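Metallocarboxypeptidase (Trypanosoma cruzi, PDB 3DWC) probably releases C-terminal amino acids other than proline from peptides, as a metal-dependent carboxypeptidase of the M32 family, with cobalt bound in this crystal. Local coordinates at residues Phe207-Gln212 and Thr251-Thr256; Glu213-Phe218 and Glu324-Gln329; Arg81-Glu86 and Thr285-Met290. One frame throughout, in Å; residues are numbered along the deposited sequence.

Contact 1 (Phe207-Gln212 and Thr251-Thr256)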
loop_
_atom_site.group_PDB
_atom_site.type_symbol
_atom_site.label_atom_id
_atom_site.label_comp_id
_atom_site.label_asym_id
_atom_site.label_seq_id
_atom_site.Cartn_x
_atom_site.Cartn_y
_atom_site.Cartn_z
ATOM N N PHE B 207 -24.443 18.137 3.498
ATOM C CA PHE B 207 -23.202 18.438 4.180
ATOM C C PHE B 207 -22.073 18.011 3.241
ATOM O O PHE B 207 -21.782 16.818 3.122
ATOM C CB PHE B 207 -23.151 17.669 5.503
ATOM C CG PHE B 207 -24.301 17.998 6.418
ATOM C CD1 PHE B 207 -25.288 17.065 6.674
ATOM C CD2 PHE B 207 -24.434 19.276 6.955
ATOM C CE1 PHE B 207 -26.354 17.378 7.479
ATOM C CE2 PHE B 207 -25.511 19.592 7.760
ATOM C CZ PHE B 207 -26.464 18.636 8.025
ATOM N N PRO B 208 -21.444 18.977 2.541
ATOM C CA PRO B 208 -20.463 18.593 1.535
ATOM C C PRO B 208 -19.348 17.720 2.095
ATOM O O PRO B 208 -18.811 17.979 3.193
ATOM C CB PRO B 208 -19.917 19.946 1.023
ATOM C CG PRO B 208 -21.013 20.898 1.285
ATOM C CD PRO B 208 -21.554 20.439 2.635
ATOM N N VAL B 209 -19.025 16.681 1.344
ATOM C CA VAL B 209 -18.122 15.654 1.812
ATOM C C VAL B 209 -16.731 16.213 2.088
ATOM O O VAL B 209 -16.034 15.705 2.976
ATOM C CB VAL B 209 -18.070 14.498 0.799
ATOM C CG1 VAL B 209 -16.878 13.603 1.085
ATOM C CG2 VAL B 209 -19.373 13.689 0.871
ATOM N N SER B 210 -16.311 17.216 1.313
ATOM C CA SER B 210 -15.043 17.938 1.547
ATOM C C SER B 210 -15.029 18.696 2.878
ATOM O O SER B 210 -14.009 18.733 3.575
ATOM C CB SER B 210 -14.696 18.896 0.391
ATOM O OG SER B 210 -15.523 20.075 0.373
ATOM N N LYS B 211 -16.151 19.292 3.235
ATOM C CA LYS B 211 -16.228 20.006 4.506
ATOM C C LYS B 211 -16.292 18.995 5.682
ATOM O O LYS B 211 -15.714 19.221 6.759
ATOM C CB LYS B 211 -17.424 20.969 4.483
ATOM C CG LYS B 211 -17.297 22.113 3.415
ATOM C CD LYS B 211 -18.571 22.954 3.341
ATOM C CE LYS B 211 -18.670 23.849 2.095
ATOM N NZ LYS B 211 -18.480 25.235 2.425
ATOM N N GLN B 212 -16.964 17.863 5.457
ATOM C CA GLN B 212 -16.952 16.736 6.430
ATOM C C GLN B 212 -15.557 16.201 6.706
ATOM O O GLN B 212 -15.186 15.926 7.851
ATOM C CB GLN B 212 -17.829 15.599 5.917
ATOM C CG GLN B 212 -19.286 15.933 6.046
ATOM C CD GLN B 212 -20.162 14.722 5.889
ATOM O OE1 GLN B 212 -20.026 13.745 6.618
ATOM N NE2 GLN B 212 -21.089 14.791 4.948
ATOM N N THR B 251 -12.899 6.230 6.878
ATOM C CA THR B 251 -14.272 6.571 7.122
ATOM C C THR B 251 -14.965 6.637 5.775
ATOM O O THR B 251 -14.403 6.356 4.727
ATOM C CB THR B 251 -14.412 7.932 7.848
ATOM O OG1 THR B 251 -15.761 8.103 8.288
ATOM C CG2 THR B 251 -14.045 9.111 6.896
ATOM N N LYS B 252 -16.203 7.056 5.808
ATOM C CA LYS B 252 -17.026 7.044 4.614
ATOM C C LYS B 252 -18.016 8.177 4.826
ATOM O O LYS B 252 -18.432 8.411 5.947
ATOM C CB LYS B 252 -17.727 5.716 4.574
ATOM C CG LYS B 252 -18.433 5.383 3.282
ATOM C CD LYS B 252 -19.779 4.711 3.567
ATOM C CE LYS B 252 -19.641 3.423 4.432
ATOM N NZ LYS B 252 -20.998 2.775 4.767
ATOM N N TYR B 253 -18.320 8.905 3.759
ATOM C CA TYR B 253 -19.162 10.074 3.842
ATOM C C TYR B 253 -20.430 9.947 2.993
ATOM O O TYR B 253 -20.395 9.406 1.889
ATOM C CB TYR B 253 -18.403 11.308 3.397
ATOM C CG TYR B 253 -17.101 11.555 4.118
ATOM C CD1 TYR B 253 -15.894 11.233 3.520
ATOM C CD2 TYR B 253 -17.079 12.108 5.360
ATOM C CE1 TYR B 253 -14.718 11.440 4.142
ATOM C CE2 TYR B 253 -15.887 12.318 6.020
ATOM C CZ TYR B 253 -14.706 11.986 5.391
ATOM O OH TYR B 253 -13.501 12.195 6.015
ATOM N N THR B 254 -21.526 10.451 3.557
ATOM C CA THR B 254 -22.776 10.690 2.861
ATOM C C THR B 254 -23.129 12.168 3.082
ATOM O O THR B 254 -22.911 12.719 4.184
ATOM C CB THR B 254 -23.903 9.768 3.420
ATOM O OG1 THR B 254 -25.166 10.155 2.893
ATOM C CG2 THR B 254 -23.986 9.837 4.943
ATOM N N GLU B 255 -23.607 12.821 2.025
ATOM C CA GLU B 255 -24.066 14.213 2.094
ATOM C C GLU B 255 -25.246 14.407 3.020
ATOM O O GLU B 255 -25.429 15.497 3.558
ATOM C CB GLU B 255 -24.463 14.767 0.715
ATOM C CG GLU B 255 -23.318 15.307 -0.082
ATOM C CD GLU B 255 -23.787 16.212 -1.227
ATOM O OE1 GLU B 255 -23.007 17.159 -1.539
ATOM O OE2 GLU B 255 -24.935 16.018 -1.768
ATOM N N THR B 256 -26.045 13.368 3.213
ATOM C CA THR B 256 -27.305 13.495 3.978
ATOM C C THR B 256 -27.117 13.721 5.474
ATOM O O THR B 256 -27.962 14.331 6.133
ATOM C CB THR B 256 -28.249 12.269 3.733
ATOM O OG1 THR B 256 -27.678 11.102 4.319
ATOM C CG2 THR B 256 -28.473 12.012 2.235
HETATM O O HOH W 1 -20.558 16.462 -1.288
HETATM O O HOH W 2 -21.369 11.317 6.452
#

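Contact 2 (Glu213-Phe218 and Glu324-Gln329)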
loop_
_atom_site.group_PDB
_atom_site.type_symbol
_atom_site.label_atom_id
_atom_site.label_comp_id
_atom_site.label_asym_id
_atom_site.label_seq_id
_atom_site.Cartn_x
_atom_site.Cartn_y
_atom_site.Cartn_z
ATOM N N GLU B 213 -14.786 16.041 5.643
ATOM C CA GLU B 213 -13.424 15.584 5.775
ATOM C C GLU B 213 -12.591 16.596 6.527
ATOM O O GLU B 213 -11.795 16.245 7.414
ATOM C CB GLU B 213 -12.822 15.348 4.406
ATOM C CG GLU B 213 -11.413 14.856 4.527
ATOM C CD GLU B 213 -10.794 14.503 3.194
ATOM O OE1 GLU B 213 -9.548 14.630 3.123
ATOM O OE2 GLU B 213 -11.552 14.086 2.246
ATOM N N ALA B 214 -12.745 17.872 6.182
ATOM C CA ALA B 214 -11.998 18.888 6.895
ATOM C C ALA B 214 -12.330 18.920 8.393
ATOM O O ALA B 214 -11.428 19.086 9.263
ATOM C CB ALA B 214 -12.223 20.265 6.243
ATOM N N LEU B 215 -13.603 18.785 8.713
ATOM C CA LEU B 215 -14.055 18.721 10.100
ATOM C C LEU B 215 -13.499 17.517 10.872
ATOM O O LEU B 215 -13.076 17.627 12.040
ATOM C CB LEU B 215 -15.580 18.722 10.160
ATOM C CG LEU B 215 -16.191 18.843 11.557
ATOM C CD1 LEU B 215 -15.753 20.138 12.317
ATOM C CD2 LEU B 215 -17.657 18.761 11.487
ATOM N N CYS B 216 -13.501 16.376 10.215
ATOM C CA CYS B 216 -12.933 15.167 10.772
ATOM C C CYS B 216 -11.441 15.330 11.083
ATOM O O CYS B 216 -11.001 14.955 12.169
ATOM C CB CYS B 216 -13.181 14.008 9.811
ATOM S SG CYS B 216 -14.915 13.367 9.820
ATOM N N ARG B 217 -10.664 15.855 10.139
ATOM C CA ARG B 217 -9.244 16.090 10.368
ATOM C C ARG B 217 -9.048 17.060 11.498
ATOM O O ARG B 217 -8.061 16.965 12.211
ATOM C CB ARG B 217 -8.532 16.666 9.133
ATOM C CG ARG B 217 -8.470 15.699 7.976
ATOM C CD ARG B 217 -7.714 16.249 6.750
ATOM N NE ARG B 217 -7.806 15.169 5.784
ATOM C CZ ARG B 217 -6.948 14.154 5.689
ATOM N NH1 ARG B 217 -5.836 14.116 6.433
ATOM N NH2 ARG B 217 -7.201 13.197 4.794
ATOM N N PHE B 218 -9.936 18.055 11.597
ATOM C CA PHE B 218 -9.850 19.033 12.665
ATOM C C PHE B 218 -9.975 18.282 13.980
ATOM O O PHE B 218 -9.207 18.507 14.893
ATOM C CB PHE B 218 -10.926 20.113 12.563
ATOM C CG PHE B 218 -10.970 21.011 13.761
ATOM C CD1 PHE B 218 -10.017 21.986 13.940
ATOM C CD2 PHE B 218 -11.940 20.846 14.739
ATOM C CE1 PHE B 218 -10.030 22.786 15.067
ATOM C CE2 PHE B 218 -11.967 21.644 15.846
ATOM C CZ PHE B 218 -11.032 22.623 16.017
ATOM N N GLU B 324 -19.246 26.850 11.767
ATOM C CA GLU B 324 -18.061 27.244 11.025
ATOM C C GLU B 324 -17.792 26.437 9.733
ATOM O O GLU B 324 -17.435 27.022 8.696
ATOM C CB GLU B 324 -16.884 27.108 11.970
ATOM C CG GLU B 324 -15.560 27.444 11.342
ATOM C CD GLU B 324 -14.394 27.131 12.270
ATOM O OE1 GLU B 324 -14.652 26.749 13.454
ATOM O OE2 GLU B 324 -13.228 27.263 11.787
ATOM N N TYR B 325 -17.957 25.111 9.810
ATOM C CA TYR B 325 -17.661 24.205 8.692
ATOM C C TYR B 325 -18.828 24.039 7.736
ATOM O O TYR B 325 -18.622 23.826 6.553
ATOM C CB TYR B 325 -17.201 22.829 9.207
ATOM C CG TYR B 325 -15.739 22.818 9.547
ATOM C CD1 TYR B 325 -14.769 22.365 8.647
ATOM C CD2 TYR B 325 -15.310 23.355 10.726
ATOM C CE1 TYR B 325 -13.409 22.388 8.999
ATOM C CE2 TYR B 325 -13.974 23.392 11.065
ATOM C CZ TYR B 325 -13.038 22.914 10.220
ATOM O OH TYR B 325 -11.735 23.046 10.645
ATOM N N PHE B 326 -20.069 24.111 8.232
ATOM C CA PHE B 326 -21.239 23.857 7.355
ATOM C C PHE B 326 -22.113 25.063 7.171
ATOM O O PHE B 326 -22.934 25.080 6.254
ATOM C CB PHE B 326 -22.116 22.708 7.899
ATOM C CG PHE B 326 -21.387 21.392 8.022
ATOM C CD1 PHE B 326 -20.724 20.826 6.941
ATOM C CD2 PHE B 326 -21.376 20.720 9.193
ATOM C CE1 PHE B 326 -20.044 19.625 7.093
ATOM C CE2 PHE B 326 -20.704 19.524 9.315
ATOM C CZ PHE B 326 -20.051 19.000 8.288
ATOM N N GLY B 327 -21.956 26.080 8.019
ATOM C CA GLY B 327 -22.835 27.239 7.971
ATOM C C GLY B 327 -23.928 27.074 9.003
ATOM O O GLY B 327 -24.281 25.936 9.357
ATOM N N ASP B 328 -24.451 28.194 9.509
ATOM C CA ASP B 328 -25.414 28.145 10.605
ATOM C C ASP B 328 -26.782 27.584 10.201
ATOM O O ASP B 328 -27.294 27.858 9.097
ATOM C CB ASP B 328 -25.659 29.540 11.213
ATOM C CG ASP B 328 -26.036 29.490 12.700
ATOM O OD1 ASP B 328 -26.138 30.568 13.294
ATOM O OD2 ASP B 328 -26.199 28.397 13.296
ATOM N N GLN B 329 -27.386 26.852 11.134
ATOM C CA GLN B 329 -28.779 26.449 11.021
ATOM C C GLN B 329 -29.263 26.165 12.416
ATOM O O GLN B 329 -28.444 25.964 13.289
ATOM C CB GLN B 329 -28.957 25.233 10.101
ATOM C CG GLN B 329 -28.066 24.045 10.378
ATOM C CD GLN B 329 -28.504 22.823 9.608
ATOM O OE1 GLN B 329 -29.376 22.085 10.066
ATOM N NE2 GLN B 329 -27.895 22.588 8.440
#

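Contact 3 (Arg81-Glu86 and Thr285-Met290). With SO4 (sulfate ion), chain T.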
loop_
_atom_site.group_PDB
_atom_site.type_symbol
_atom_site.label_atom_id
_atom_site.label_comp_id
_atom_site.label_asym_id
_atom_site.label_seq_id
_atom_site.Cartn_x
_atom_site.Cartn_y
_atom_site.Cartn_z
ATOM N N ARG B 81 11.014 -10.750 30.681
ATOM C CA ARG B 81 10.178 -11.827 31.221
ATOM C C ARG B 81 8.739 -11.715 30.723
ATOM O O ARG B 81 8.140 -12.707 30.339
ATOM C CB ARG B 81 10.226 -11.859 32.759
ATOM C CG ARG B 81 11.585 -12.189 33.352
ATOM C CD ARG B 81 11.484 -12.682 34.797
ATOM N NE ARG B 81 10.993 -11.617 35.648
ATOM C CZ ARG B 81 11.747 -10.705 36.257
ATOM N NH1 ARG B 81 13.064 -10.707 36.141
ATOM N NH2 ARG B 81 11.159 -9.762 36.985
ATOM N N ALA B 82 8.174 -10.513 30.719
ATOM C CA ALA B 82 6.812 -10.320 30.170
ATOM C C ALA B 82 6.789 -10.624 28.666
ATOM O O ALA B 82 5.816 -11.211 28.121
ATOM C CB ALA B 82 6.334 -8.905 30.380
ATOM N N ASN B 83 7.862 -10.208 27.995
ATOM C CA ASN B 83 7.939 -10.403 26.544
ATOM C C ASN B 83 7.988 -11.898 26.274
ATOM O O ASN B 83 7.295 -12.377 25.372
ATOM C CB ASN B 83 9.127 -9.639 25.960
ATOM C CG ASN B 83 9.122 -9.574 24.448
ATOM O OD1 ASN B 83 8.070 -9.412 23.808
ATOM N ND2 ASN B 83 10.316 -9.683 23.858
ATOM N N LEU B 84 8.736 -12.653 27.099
ATOM C CA LEU B 84 8.793 -14.107 26.905
ATOM C C LEU B 84 7.410 -14.747 27.084
ATOM O O LEU B 84 7.041 -15.661 26.351
ATOM C CB LEU B 84 9.821 -14.760 27.840
ATOM C CG LEU B 84 10.093 -16.263 27.690
ATOM C CD1 LEU B 84 10.434 -16.662 26.252
ATOM C CD2 LEU B 84 11.207 -16.704 28.668
ATOM N N ARG B 85 6.648 -14.263 28.071
ATOM C CA ARG B 85 5.229 -14.655 28.231
ATOM C C ARG B 85 4.401 -14.370 26.963
ATOM O O ARG B 85 3.606 -15.195 26.530
ATOM C CB ARG B 85 4.596 -13.912 29.414
ATOM C CG ARG B 85 3.190 -14.371 29.787
ATOM C CD ARG B 85 2.571 -13.441 30.833
ATOM N NE ARG B 85 2.450 -12.080 30.315
ATOM C CZ ARG B 85 2.605 -10.962 31.022
ATOM N NH1 ARG B 85 2.903 -10.992 32.304
ATOM N NH2 ARG B 85 2.470 -9.793 30.414
ATOM N N GLU B 86 4.587 -13.189 26.378
ATOM C CA GLU B 86 3.805 -12.827 25.215
ATOM C C GLU B 86 4.247 -13.629 23.989
ATOM O O GLU B 86 3.419 -13.962 23.149
ATOM C CB GLU B 86 3.824 -11.327 24.994
ATOM C CG GLU B 86 3.210 -10.575 26.130
ATOM C CD GLU B 86 1.795 -11.040 26.491
ATOM O OE1 GLU B 86 0.991 -11.263 25.575
ATOM O OE2 GLU B 86 1.492 -11.141 27.696
ATOM N N THR B 285 9.375 -3.897 18.232
ATOM C CA THR B 285 9.150 -4.994 17.253
ATOM C C THR B 285 8.762 -6.341 17.919
ATOM O O THR B 285 8.725 -7.384 17.258
ATOM C CB THR B 285 10.429 -5.232 16.458
ATOM O OG1 THR B 285 11.426 -5.796 17.328
ATOM C CG2 THR B 285 10.952 -3.906 15.859
ATOM N N GLN B 286 8.428 -6.288 19.212
ATOM C CA GLN B 286 8.142 -7.454 20.035
ATOM C C GLN B 286 6.687 -7.554 20.479
ATOM O O GLN B 286 5.986 -6.530 20.597
ATOM C CB GLN B 286 9.002 -7.372 21.304
ATOM C CG GLN B 286 10.511 -7.376 21.030
ATOM C CD GLN B 286 10.977 -8.661 20.407
ATOM O OE1 GLN B 286 10.738 -9.743 20.954
ATOM N NE2 GLN B 286 11.671 -8.559 19.252
ATOM N N PRO B 287 6.260 -8.772 20.844
ATOM C CA PRO B 287 4.876 -8.987 21.152
ATOM C C PRO B 287 4.404 -8.380 22.496
ATOM O O PRO B 287 3.205 -8.256 22.700
ATOM C CB PRO B 287 4.753 -10.510 21.089
ATOM C CG PRO B 287 6.056 -10.998 21.507
ATOM C CD PRO B 287 7.043 -10.014 20.996
ATOM N N VAL B 288 5.322 -7.976 23.381
ATOM C CA VAL B 288 4.935 -7.229 24.590
ATOM C C VAL B 288 4.519 -5.774 24.264
ATOM O O VAL B 288 3.762 -5.154 25.001
ATOM C CB VAL B 288 6.060 -7.218 25.611
ATOM C CG1 VAL B 288 7.196 -6.295 25.173
ATOM C CG2 VAL B 288 5.489 -6.851 27.034
ATOM N N CYS B 289 5.031 -5.238 23.153
ATOM C CA CYS B 289 4.644 -3.918 22.710
ATOM C C CYS B 289 3.493 -4.069 21.763
ATOM O O CYS B 289 3.646 -3.847 20.576
ATOM C CB CYS B 289 5.796 -3.202 22.047
ATOM S SG CYS B 289 5.333 -1.587 21.452
ATOM N N MET B 290 2.340 -4.434 22.319
ATOM C CA MET B 290 1.078 -4.584 21.625
ATOM C C MET B 290 -0.126 -4.263 22.529
ATOM O O MET B 290 -0.040 -4.389 23.752
ATOM C CB MET B 290 0.915 -6.021 21.208
ATOM C CG MET B 290 2.063 -6.520 20.406
ATOM S SD MET B 290 1.482 -7.633 19.153
ATOM C CE MET B 290 0.823 -6.326 18.114
HETATM S S SO4 T . 7.709 -11.216 37.020
HETATM O O1 SO4 T . 8.021 -11.479 35.620
HETATM O O2 SO4 T . 8.679 -11.846 37.915
HETATM O O3 SO4 T . 7.709 -9.769 37.257
HETATM O O4 SO4 T . 6.411 -11.814 37.316
HETATM O O HOH W 3 0.895 -9.559 22.986
#

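Contact 1 (Phe207-Gln212 and Thr251-Thr256)
At the N-terminus of helix 209-222, where Pro208 occupies the N-cap position, the loop of this M32 carboxypeptidase from strand 246-251 into helix 259-276, the carrier of the cobalt ligands His267 and His271, runs past the first helical turn. Tyr253 buries the most surface. Its CG lies anti to the carbonyl carbon (chi1 -54°), which directs the ring at the helix. There CG1 of Val209 meets Tyr253 CD1 at 3.5 Å, the side chains crossing obliquely, and Val209 O lies over one ring face. The Gln212 side chain slides past the ring the opposite way, its amide plane 86° from the ring plane and its OE1 at the ring edge. Glu255, second in buried surface, lies alongside the backbone of Phe207. The carboxylate reaches the helix start through a water, which takes the Val209 N-H and donates to Glu255 OE1 at 2.6 Å. Glu255 O accepts Phe207 N at 2.8 Å in the carbonyl plane, on a lone pair. Both N-H groups of the buried Gln212 amide are used: NE2 donates to Phe207 O and, almost straight at 168°, to Thr254 O at 2.9 Å, approaching that oxygen from above its carbonyl plane.

Contact 2 (Glu213-Phe218 and Glu324-Gln329)
Tyr325, one residue before the end of helix 312-326, carries the contact by laying its ring against helix 209-222. Its CG is anti to the carbonyl carbon (chi1 -83°), and the ring meets three residues of the other helix in three different ways. Leu215 comes over one face: CD1 of Leu215 stands 3.9 Å from the Tyr325 ring centroid and 23° off the ring normal, a CH-pi contact displaced toward Tyr325 CD2, which is 3.6 Å from Leu215 CD1. Ala214 lies at the edge, in the ring plane, with CB 3.7 Å from Tyr325 CE1. At the far end the Tyr325 OH reaches CB of Phe218, 3.6 Å away, and the Phe218 and Tyr325 side chains cross at about a right angle. With CG anti to the backbone N (chi1 -172°), Leu215 divides its branches between neighbouring aromatics, CD1 going to Tyr325 and CD2 to CE2 of Phe326 at 3.8 Å. Beyond this pair the Phe326 ring packs edge-to-face with Phe207. Gly327 then leaves the helix with positive phi, ending the element directly after the two aromatics. No hydrogen bond or salt bridge joins the segments. The two helices are therefore held here by dispersion and shape fit, with the Leu215 methyl over the electron-rich tyrosine face probably the most directional element.

Contact 3 (Arg81-Glu86 and Thr285-Met290)
Two hydrogen bonds fix the Asn83 amide between helix 78-95 and the loop segment 285-290. Asn83 ND2 donates to Gln286 OE1 at 2.9 Å, nearly straight (171°) and on a lone pair of the acceptor, although the two amide planes stand 79° apart. Facing the other way, Asn83 OD1 accepts Val288 N at 3.1 Å, with the donor in its carbonyl plane. Asn83 can reach both because CG is anti to its backbone N (chi1 -169°). ND2 also bonds Tyr6 OH, so both ends of this buried amide are satisfied. A water lies within hydrogen-bonding distance of Glu86 OE1 and, at 2.7 Å, of Pro287 O. Glu86 OE2 takes NE and NH2 of Arg85, both on its anti lone pair, while OE1 forms a salt bridge with Arg292; the two nearby positive charges would be expected to favour the ionised form. Around the polar centre, Pro287 CD sits 3.1 Å from Asn83 OD1, and Val288 CG2 packs on Ala82 CB. Gln286 to Cys289 form a type I beta turn, closed by Cys289 N to Gln286 O at 3.0 Å: a turn docked on a helix through an asparagine side chain that takes one of its backbone N-H groups.

Overall arrangement
Contacts 1 and 2 share helix 209-222: contact 1 holds its first turn against a loop, contact 2 its next turns against helix 312-326. Their centres are 10 Å apart and they touch directly, with Phe207 CD2 3.9 Å from Phe326 CG, so they act as one continuous patch. Contact 3 lies on the other side of the chain's centre from contact 1, 41 Å away centre to centre, and is the buried one; contact 1 is partly buried and contact 2 lies at the surface. Burial does not track apolarity here: the surface contact has no hydrogen bond or salt bridge across its segments and is mainly apolar, whereas the buried one relies on amide hydrogen bonds, and contact 1 mixes both.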